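Local coordinates for tryptophan halogenase (Shewanella frigidimarina, PDB 2PYX), which probably acts as a flavin-dependent halogenase that uses FAD in monooxygenase-type chemistry to halogenate tryptophan, at residues P64-R67 against S68-S71; D76-D79 against F80-C84; F177-L180 against L181-H184; E183-T186 against Q187-V191. All blocks are in the same frame, centred on the assembly; numbering follows the deposited sequence.

Interaction 1: residues P64-R67 against S68-S71; sequences PSMR and STLS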
loop_
_atom_site.group_PDB
_atom_site.type_symbol
_atom_site.label_atom_id
_atom_site.label_comp_id
_atom_site.label_asym_id
_atom_site.label_seq_id
_atom_site.Cartn_x
_atom_site.Cartn_y
_atom_site.Cartn_z
ATOM N N PRO A 64 5.752 -1.693 -5.063
ATOM C CA PRO A 64 6.612 -1.397 -6.199
ATOM C C PRO A 64 5.961 -0.622 -7.322
ATOM O O PRO A 64 6.677 -0.023 -8.120
ATOM C CB PRO A 64 7.030 -2.780 -6.678
ATOM C CG PRO A 64 6.929 -3.674 -5.467
ATOM C CD PRO A 64 5.718 -3.132 -4.738
ATOM N N SER A 65 4.633 -0.626 -7.371
ATOM C CA SER A 65 3.884 0.193 -8.315
ATOM C C SER A 65 4.303 1.665 -8.277
ATOM O O SER A 65 4.247 2.361 -9.307
ATOM C CB SER A 65 2.399 0.069 -8.009
ATOM O OG SER A 65 2.153 0.312 -6.631
HETATM N N MSE A 66 4.781 2.132 -7.120
HETATM C CA MSE A 66 5.103 3.537 -6.961
HETATM C C MSE A 66 6.259 3.932 -7.867
HETATM O O MSE A 66 6.332 5.074 -8.313
HETATM C CB MSE A 66 5.433 3.857 -5.520
HETATM C CG MSE A 66 5.557 5.346 -5.239
HETATM SE SE MSE A 66 4.005 6.446 -5.713
HETATM C CE MSE A 66 2.866 5.928 -4.254
ATOM N N ARG A 67 7.148 2.989 -8.164
ATOM C CA ARG A 67 8.209 3.289 -9.146
ATOM C C ARG A 67 7.613 3.704 -10.491
ATOM O O ARG A 67 8.062 4.694 -11.119
ATOM C CB ARG A 67 9.156 2.095 -9.324
ATOM C CG ARG A 67 9.942 1.676 -8.094
ATOM C CD ARG A 67 10.903 0.496 -8.362
ATOM N NE ARG A 67 10.155 -0.701 -8.703
ATOM C CZ ARG A 67 9.869 -1.106 -9.936
ATOM N NH1 ARG A 67 10.347 -0.462 -10.980
ATOM N NH2 ARG A 67 9.122 -2.184 -10.113
ATOM N N SER A 68 6.574 2.972 -10.904
ATOM C CA SER A 68 5.888 3.260 -12.161
ATOM C C SER A 68 5.101 4.561 -12.096
ATOM O O SER A 68 5.158 5.347 -13.012
ATOM C CB SER A 68 4.988 2.105 -12.582
ATOM O OG SER A 68 4.267 2.451 -13.743
ATOM N N THR A 69 4.378 4.769 -10.996
ATOM C CA THR A 69 3.643 6.022 -10.824
ATOM C C THR A 69 4.569 7.228 -10.918
ATOM O O THR A 69 4.273 8.205 -11.615
ATOM C CB THR A 69 2.915 5.972 -9.486
ATOM O OG1 THR A 69 1.946 4.952 -9.545
ATOM C CG2 THR A 69 2.218 7.250 -9.159
ATOM N N LEU A 70 5.681 7.176 -10.194
ATOM C CA LEU A 70 6.640 8.300 -10.212
ATOM C C LEU A 70 7.191 8.526 -11.626
ATOM O O LEU A 70 7.282 9.641 -12.128
ATOM C CB LEU A 70 7.791 8.004 -9.249
ATOM C CG LEU A 70 7.458 8.114 -7.762
ATOM C CD1 LEU A 70 8.611 7.535 -6.947
ATOM C CD2 LEU A 70 7.135 9.539 -7.336
ATOM N N SER A 71 7.564 7.444 -12.270
ATOM C CA SER A 71 8.102 7.552 -13.612
ATOM C C SER A 71 7.081 8.136 -14.613
ATOM O O SER A 71 7.394 9.049 -15.402
ATOM C CB SER A 71 8.503 6.159 -14.084
ATOM O OG SER A 71 9.062 6.218 -15.394
#
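M66, a selenomethionine, packs along T69 and L70. Its CG lies anti to the backbone N (chi1 -171°), and bends at chi2 and chi3 bring SE to 4.0 Å from both CB and CG2 of T69. Lower on the same side chain, M66 CG meets L70 CD1 at 4.1 Å, the two side chains crossing at a slant. L70 also folds over the backbone: its CG is 3.3 Å from M66 O, the oxygen that takes the amide of L70 at 2.9 Å. S65 O accepts T69 N at 2.9 Å, with a weak second bond from S68 N. R67 O receives S71 N at 3.0 Å. The three i to i+4 bonds belong to the first turns of helix 65-73, in the tryptophan halogenase family fold; P64 precedes them, and P64 O accepts R67 N. The P64 side chain is about 7 Å from that of K89, the predicted active-site lysine. Further out, the polar ends of S65, R67 and T69 find their partners outside the segments. The carboxylate of E369 bonds both hydroxyls, S65 OG and T69 OG1, bridging one turn from the side. T69 OG1 additionally bonds a tetraethylene glycol molecule, probably from the crystallisation liquor. R67 bends at chi3 to carry its guanidinium to Y162 O, with weak bonds to N167 and Y168, while I21 of helix 16-31 and F177 of helix 174-187 pack on M66.

Interaction 2: residues D76-D79 against F80-C84; sequences DEND and FIRQC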
loop_
_atom_site.group_PDB
_atom_site.type_symbol
_atom_site.label_atom_id
_atom_site.label_comp_id
_atom_site.label_asym_id
_atom_site.label_seq_id
_atom_site.Cartn_x
_atom_site.Cartn_y
_atom_site.Cartn_z
ATOM N N ASP A 76 11.991 12.521 -11.105
ATOM C CA ASP A 76 13.324 11.937 -11.076
ATOM C C ASP A 76 13.510 11.206 -9.732
ATOM O O ASP A 76 13.174 11.739 -8.678
ATOM C CB ASP A 76 14.331 13.078 -11.269
ATOM C CG ASP A 76 15.771 12.637 -11.156
ATOM O OD1 ASP A 76 16.229 12.322 -10.028
ATOM O OD2 ASP A 76 16.466 12.659 -12.199
ATOM N N GLU A 77 14.045 9.984 -9.768
ATOM C CA GLU A 77 14.139 9.179 -8.561
ATOM C C GLU A 77 15.041 9.819 -7.537
ATOM O O GLU A 77 14.801 9.734 -6.328
ATOM C CB GLU A 77 14.619 7.750 -8.832
ATOM C CG GLU A 77 14.334 6.860 -7.606
ATOM C CD GLU A 77 14.704 5.389 -7.779
ATOM O OE1 GLU A 77 15.576 5.053 -8.611
ATOM O OE2 GLU A 77 14.108 4.517 -7.085
ATOM N N ASN A 78 16.137 10.430 -7.998
ATOM C CA ASN A 78 17.028 11.085 -7.036
ATOM C C ASN A 78 16.319 12.245 -6.332
ATOM O O ASN A 78 16.416 12.393 -5.107
ATOM C CB ASN A 78 18.325 11.551 -7.705
ATOM C CG ASN A 78 19.072 10.410 -8.366
ATOM O OD1 ASN A 78 19.220 9.332 -7.783
ATOM N ND2 ASN A 78 19.575 10.650 -9.587
ATOM N N ASP A 79 15.616 13.062 -7.108
ATOM C CA ASP A 79 14.840 14.171 -6.564
ATOM C C ASP A 79 13.823 13.655 -5.531
ATOM O O ASP A 79 13.685 14.197 -4.456
ATOM C CB ASP A 79 14.072 14.896 -7.686
ATOM C CG ASP A 79 14.962 15.711 -8.606
ATOM O OD1 ASP A 79 16.149 15.946 -8.305
ATOM O OD2 ASP A 79 14.441 16.155 -9.648
ATOM N N PHE A 80 13.091 12.600 -5.888
ATOM C CA PHE A 80 12.122 11.998 -4.973
ATOM C C PHE A 80 12.760 11.562 -3.652
ATOM O O PHE A 80 12.291 11.892 -2.551
ATOM C CB PHE A 80 11.426 10.805 -5.671
ATOM C CG PHE A 80 10.593 9.967 -4.739
ATOM C CD1 PHE A 80 9.353 10.414 -4.293
ATOM C CD2 PHE A 80 11.050 8.732 -4.283
ATOM C CE1 PHE A 80 8.608 9.662 -3.401
ATOM C CE2 PHE A 80 10.307 7.988 -3.402
ATOM C CZ PHE A 80 9.080 8.437 -2.958
ATOM N N ILE A 81 13.822 10.769 -3.752
ATOM C CA ILE A 81 14.482 10.228 -2.568
ATOM C C ILE A 81 15.003 11.351 -1.672
ATOM O O ILE A 81 14.829 11.329 -0.449
ATOM C CB ILE A 81 15.619 9.231 -2.964
ATOM C CG1 ILE A 81 15.001 7.968 -3.545
ATOM C CG2 ILE A 81 16.517 8.886 -1.770
ATOM C CD1 ILE A 81 16.010 6.986 -4.136
ATOM N N ARG A 82 15.615 12.350 -2.307
ATOM C CA ARG A 82 16.222 13.437 -1.573
ATOM C C ARG A 82 15.160 14.290 -0.903
ATOM O O ARG A 82 15.313 14.657 0.251
ATOM C CB ARG A 82 17.081 14.274 -2.517
ATOM C CG ARG A 82 18.376 13.527 -3.016
ATOM C CD ARG A 82 19.030 14.207 -4.215
ATOM N NE ARG A 82 20.211 13.494 -4.741
ATOM C CZ ARG A 82 20.731 13.704 -5.955
ATOM N NH1 ARG A 82 20.180 14.591 -6.778
ATOM N NH2 ARG A 82 21.802 13.036 -6.367
ATOM N N GLN A 83 14.083 14.592 -1.611
ATOM C CA GLN A 83 13.084 15.556 -1.128
ATOM C C GLN A 83 12.012 14.967 -0.202
ATOM O O GLN A 83 11.349 15.696 0.546
ATOM C CB GLN A 83 12.466 16.282 -2.320
ATOM C CG GLN A 83 13.507 17.153 -3.023
ATOM C CD GLN A 83 13.019 17.716 -4.345
ATOM O OE1 GLN A 83 11.849 18.062 -4.488
ATOM N NE2 GLN A 83 13.921 17.801 -5.324
ATOM N N CYS A 84 11.822 13.647 -0.254
ATOM C CA CYS A 84 10.726 13.014 0.477
ATOM C C CYS A 84 11.191 12.152 1.648
ATOM O O CYS A 84 10.402 11.349 2.175
ATOM C CB CYS A 84 9.867 12.189 -0.495
ATOM S SG CYS A 84 9.227 13.225 -1.821
HETATM O O HOH W 1 17.886 16.381 -6.402
#
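R82 lays its guanidinium over N78: CB of N78 stands 3.6 Å above the centre of one face, while the extended arginine chain runs past N78 O. An aliphatic contact lies one residue earlier, where E77 CG meets I81 CD1 at 3.9 Å. D79 and Q83 run alongside each other in the same direction, with D79 CB 3.7 Å from Q83 NE2 and the carboxylate and amide planes 32° apart. Among the hydrogen bonds, four i to i+4 backbone bonds, from F80 N to D76 O through Q83 N to D79 O, build helix 77-83. D76 is its N-cap: OD1 takes D79 N at 3.1 Å on the anti side of the carboxylate, and N78 N more weakly, while OD2 is held by Q161. Polar ends of the other side chains find outside partners, E77 with K155, Y168 and Y170, N78 with F523, and R82 NH2 with V518 O. Water links the charges: it donates to D79 OD1 at 2.6 Å and accepts from R82 NH1 at 2.9 Å, in the guanidinium plane. Carboxylate and guanidinium are thus joined through one water instead of a direct salt bridge, and the acidic N-cap probably adds a favourable term with the helix dipole.

Interaction 3: residues F177-L180 against L181-H184; sequences FSQL and LTEH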
loop_
_atom_site.group_PDB
_atom_site.type_symbol
_atom_site.label_atom_id
_atom_site.label_comp_id
_atom_site.label_asym_id
_atom_site.label_seq_id
_atom_site.Cartn_x
_atom_site.Cartn_y
_atom_site.Cartn_z
ATOM N N PHE A 177 6.178 14.333 0.167
ATOM C CA PHE A 177 5.798 13.830 -1.144
ATOM C C PHE A 177 4.688 14.692 -1.767
ATOM O O PHE A 177 4.776 15.085 -2.910
ATOM C CB PHE A 177 5.397 12.345 -1.009
ATOM C CG PHE A 177 5.119 11.616 -2.311
ATOM C CD1 PHE A 177 5.732 11.972 -3.506
ATOM C CD2 PHE A 177 4.291 10.499 -2.290
ATOM C CE1 PHE A 177 5.464 11.267 -4.686
ATOM C CE2 PHE A 177 4.043 9.784 -3.469
ATOM C CZ PHE A 177 4.627 10.186 -4.643
ATOM N N SER A 178 3.653 14.999 -1.007
ATOM C CA SER A 178 2.569 15.843 -1.487
ATOM C C SER A 178 3.107 17.200 -1.944
ATOM O O SER A 178 2.655 17.751 -2.941
ATOM C CB SER A 178 1.542 16.033 -0.372
ATOM O OG SER A 178 0.915 14.806 -0.092
ATOM N N GLN A 179 4.066 17.742 -1.186
ATOM C CA GLN A 179 4.672 19.028 -1.559
ATOM C C GLN A 179 5.452 18.941 -2.867
ATOM O O GLN A 179 5.338 19.796 -3.742
ATOM C CB GLN A 179 5.562 19.563 -0.450
ATOM C CG GLN A 179 6.086 20.983 -0.724
ATOM C CD GLN A 179 4.989 21.988 -1.088
ATOM O OE1 GLN A 179 3.974 22.108 -0.397
ATOM N NE2 GLN A 179 5.193 22.719 -2.189
ATOM N N LEU A 180 6.231 17.873 -3.015
ATOM C CA LEU A 180 6.948 17.664 -4.271
ATOM C C LEU A 180 5.980 17.567 -5.456
ATOM O O LEU A 180 6.181 18.159 -6.497
ATOM C CB LEU A 180 7.835 16.419 -4.179
ATOM C CG LEU A 180 8.539 15.885 -5.422
ATOM C CD1 LEU A 180 9.248 16.997 -6.144
ATOM C CD2 LEU A 180 9.548 14.820 -5.086
ATOM N N LEU A 181 4.908 16.814 -5.271
ATOM C CA LEU A 181 3.928 16.634 -6.340
ATOM C C LEU A 181 3.199 17.957 -6.668
ATOM O O LEU A 181 2.903 18.249 -7.825
ATOM C CB LEU A 181 2.886 15.575 -5.953
ATOM C CG LEU A 181 3.442 14.147 -5.930
ATOM C CD1 LEU A 181 2.424 13.249 -5.239
ATOM C CD2 LEU A 181 3.787 13.650 -7.346
ATOM N N THR A 182 2.900 18.750 -5.637
ATOM C CA THR A 182 2.251 20.033 -5.865
ATOM C C THR A 182 3.100 20.887 -6.797
ATOM O O THR A 182 2.609 21.473 -7.749
ATOM C CB THR A 182 2.110 20.780 -4.535
ATOM O OG1 THR A 182 1.213 20.069 -3.654
ATOM C CG2 THR A 182 1.591 22.212 -4.771
ATOM N N GLU A 183 4.397 20.918 -6.479
ATOM C CA GLU A 183 5.365 21.676 -7.287
ATOM C C GLU A 183 5.441 21.132 -8.708
ATOM O O GLU A 183 5.314 21.869 -9.669
ATOM C CB GLU A 183 6.760 21.651 -6.624
ATOM C CG GLU A 183 6.791 22.339 -5.280
ATOM C CD GLU A 183 7.934 21.931 -4.338
ATOM O OE1 GLU A 183 8.739 21.000 -4.647
ATOM O OE2 GLU A 183 7.984 22.551 -3.235
ATOM N N HIS A 184 5.610 19.825 -8.843
ATOM C CA HIS A 184 5.713 19.250 -10.160
ATOM C C HIS A 184 4.439 19.438 -10.970
ATOM O O HIS A 184 4.473 19.821 -12.142
ATOM C CB HIS A 184 6.035 17.792 -10.022
ATOM C CG HIS A 184 6.196 17.090 -11.322
ATOM N ND1 HIS A 184 7.381 17.101 -12.034
ATOM C CD2 HIS A 184 5.324 16.346 -12.041
ATOM C CE1 HIS A 184 7.225 16.385 -13.136
ATOM N NE2 HIS A 184 5.985 15.921 -13.168
#
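L181 CD1 sits over one face of the F177 ring, 3.8 Å from its centroid and 17° off the normal, a CH-pi contact displaced toward the rim. With CG anti to the backbone N (chi1 -173°), the F177 ring is brought to L181 one turn on. Two flat groups meet in Q179 and E183, the amide and carboxylate planes 59° apart. NE2 of Q179 gives a hydrogen bond of 3.0 Å to OE2 of E183; the oxygen lies close to the amide plane, but the nitrogen comes from above the carboxylate. The glutamine chain bends at chi2 to make this i to i+4 link. With an alanine at E183, the Q179 amide would probably lose this acceptor and be free to turn. S178 O is gripped twice by T182, from OG1 at 2.8 Å and from N at 2.9 Å, the two donors approaching from opposite faces of the carbonyl plane. All this lies mid-way along helix 174-187. Here L181 and T182 touch W20 of helix 16-31, F177 packs on helix 65-73 and meets F80 of helix 77-83 edge-to-face, and S178 contacts T17, a predicted FAD-site residue.

Interaction 4: residues E183-T186 against Q187-V191; sequences EHCT and QKLGV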
loop_
_atom_site.group_PDB
_atom_site.type_symbol
_atom_site.label_atom_id
_atom_site.label_comp_id
_atom_site.label_asym_id
_atom_site.label_seq_id
_atom_site.Cartn_x
_atom_site.Cartn_y
_atom_site.Cartn_z
ATOM N N GLU A 183 4.397 20.918 -6.479
ATOM C CA GLU A 183 5.365 21.676 -7.287
ATOM C C GLU A 183 5.441 21.132 -8.708
ATOM O O GLU A 183 5.314 21.869 -9.669
ATOM C CB GLU A 183 6.760 21.651 -6.624
ATOM C CG GLU A 183 6.791 22.339 -5.280
ATOM C CD GLU A 183 7.934 21.931 -4.338
ATOM O OE1 GLU A 183 8.739 21.000 -4.647
ATOM O OE2 GLU A 183 7.984 22.551 -3.235
ATOM N N HIS A 184 5.610 19.825 -8.843
ATOM C CA HIS A 184 5.713 19.250 -10.160
ATOM C C HIS A 184 4.439 19.438 -10.970
ATOM O O HIS A 184 4.473 19.821 -12.142
ATOM C CB HIS A 184 6.035 17.792 -10.022
ATOM C CG HIS A 184 6.196 17.090 -11.322
ATOM N ND1 HIS A 184 7.381 17.101 -12.034
ATOM C CD2 HIS A 184 5.324 16.346 -12.041
ATOM C CE1 HIS A 184 7.225 16.385 -13.136
ATOM N NE2 HIS A 184 5.985 15.921 -13.168
ATOM N N CYS A 185 3.293 19.162 -10.364
ATOM C CA CYS A 185 2.053 19.191 -11.130
ATOM C C CYS A 185 1.645 20.579 -11.590
ATOM O O CYS A 185 1.112 20.762 -12.673
ATOM C CB CYS A 185 0.894 18.616 -10.335
ATOM S SG CYS A 185 1.025 16.800 -10.120
ATOM N N THR A 186 1.884 21.576 -10.730
ATOM C CA THR A 186 1.507 22.945 -11.056
ATOM C C THR A 186 2.514 23.618 -11.980
ATOM O O THR A 186 2.124 24.372 -12.890
ATOM C CB THR A 186 1.281 23.807 -9.795
ATOM O OG1 THR A 186 2.481 23.896 -9.048
ATOM C CG2 THR A 186 0.191 23.212 -8.921
ATOM N N GLN A 187 3.799 23.321 -11.781
ATOM C CA GLN A 187 4.857 24.026 -12.547
ATOM C C GLN A 187 5.268 23.338 -13.842
ATOM O O GLN A 187 5.734 23.989 -14.771
ATOM C CB GLN A 187 6.086 24.281 -11.674
ATOM C CG GLN A 187 5.757 25.041 -10.348
ATOM C CD GLN A 187 4.925 26.325 -10.561
ATOM O OE1 GLN A 187 5.413 27.293 -11.164
ATOM N NE2 GLN A 187 3.660 26.328 -10.095
ATOM N N LYS A 188 5.042 22.029 -13.928
ATOM C CA LYS A 188 5.415 21.288 -15.103
ATOM C C LYS A 188 4.240 20.625 -15.826
ATOM O O LYS A 188 4.301 20.459 -17.052
ATOM C CB LYS A 188 6.455 20.259 -14.730
ATOM C CG LYS A 188 7.774 20.861 -14.172
ATOM C CD LYS A 188 8.728 19.736 -13.830
ATOM C CE LYS A 188 10.141 20.185 -13.459
ATOM N NZ LYS A 188 11.068 18.976 -13.260
ATOM N N LEU A 189 3.167 20.281 -15.104
ATOM C CA LEU A 189 2.041 19.560 -15.720
ATOM C C LEU A 189 0.775 20.383 -15.885
ATOM O O LEU A 189 -0.241 19.855 -16.291
ATOM C CB LEU A 189 1.730 18.272 -14.940
ATOM C CG LEU A 189 2.858 17.259 -14.781
ATOM C CD1 LEU A 189 2.329 16.045 -14.055
ATOM C CD2 LEU A 189 3.441 16.873 -16.107
ATOM N N GLY A 190 0.823 21.694 -15.642
ATOM C CA GLY A 190 -0.305 22.569 -15.957
ATOM C C GLY A 190 -1.573 22.460 -15.119
ATOM O O GLY A 190 -2.644 22.942 -15.539
ATOM N N VAL A 191 -1.453 21.848 -13.942
ATOM C CA VAL A 191 -2.576 21.731 -13.022
ATOM C C VAL A 191 -2.821 23.081 -12.323
ATOM O O VAL A 191 -1.876 23.729 -11.837
ATOM C CB VAL A 191 -2.335 20.595 -12.023
ATOM C CG1 VAL A 191 -3.465 20.502 -11.005
ATOM C CG2 VAL A 191 -2.220 19.286 -12.816
HETATM O O HOH W 2 9.761 18.023 -10.972
HETATM O O HOH W 3 2.713 23.756 -15.714
HETATM O O HOH W 4 -0.256 25.332 -13.381
#
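H184 O accepts K188 N at 2.9 Å and L189 N weakly, while C185 O takes V191 N at 3.1 Å, so the backbone keeps bonding across the C-terminal end of helix 174-187 as it unwinds. G190, with a positive phi of 70°, redirects the loop after the helix toward strand 192-195, an edge strand of the largely parallel Rossmann-type sheet. Among the side chains, K188 and L189 both pack against the H184 ring from one side. K188 CB lies over that face, offset toward the rim, with CD 3.5 Å from H184 ND1; L189 CD1 approaches H184 CD2 obliquely at 3.6 Å. Water joins ND1 to K188 NZ, and NE2 is bonded to I73 O at the end of helix 65-73. Replacing H184 by an alanine would probably leave I73 O and the bridging water each short of a partner, and take away the ring surface against which K188 CD and L189 CD1 pack. C185 CB touches V191 CG2, and W20 of helix 16-31 packs on both. T186 OG1 stands between its backbone N and carbonyl carbon (chi1 62°), where it bonds T182 O one turn back and receives Q187 NE2 at 2.9 Å, lying almost in the amide plane of that glutamine. T186 O accepts hydrogen bonds from two waters: one accepts from G190 N, the other donates to V191 O at 2.8 Å.

The four contacts follow one another along the chain, interactions 1 and 2 on the successive helices 65-73 and 77-83, and interactions 3 and 4 on helix 174-187, where they share E183 and H184. Centres of interactions 1 and 2 are 13 Å apart, those of 2 and 3 are 11 Å apart, and interactions 3 and 4 are 9 Å apart. L70, F80 and F177 pack together where the three helices meet: L70 CD1 is 3.8 Å from F80 CD2, and F80 CE1 3.7 Å from F177 CD1. C84 also touches L180. Interaction 4 then leads from this group of helices toward strand 192-195 at the edge of the Rossmann-type sheet, which probably binds FAD, consistent with a flavin-dependent enzyme.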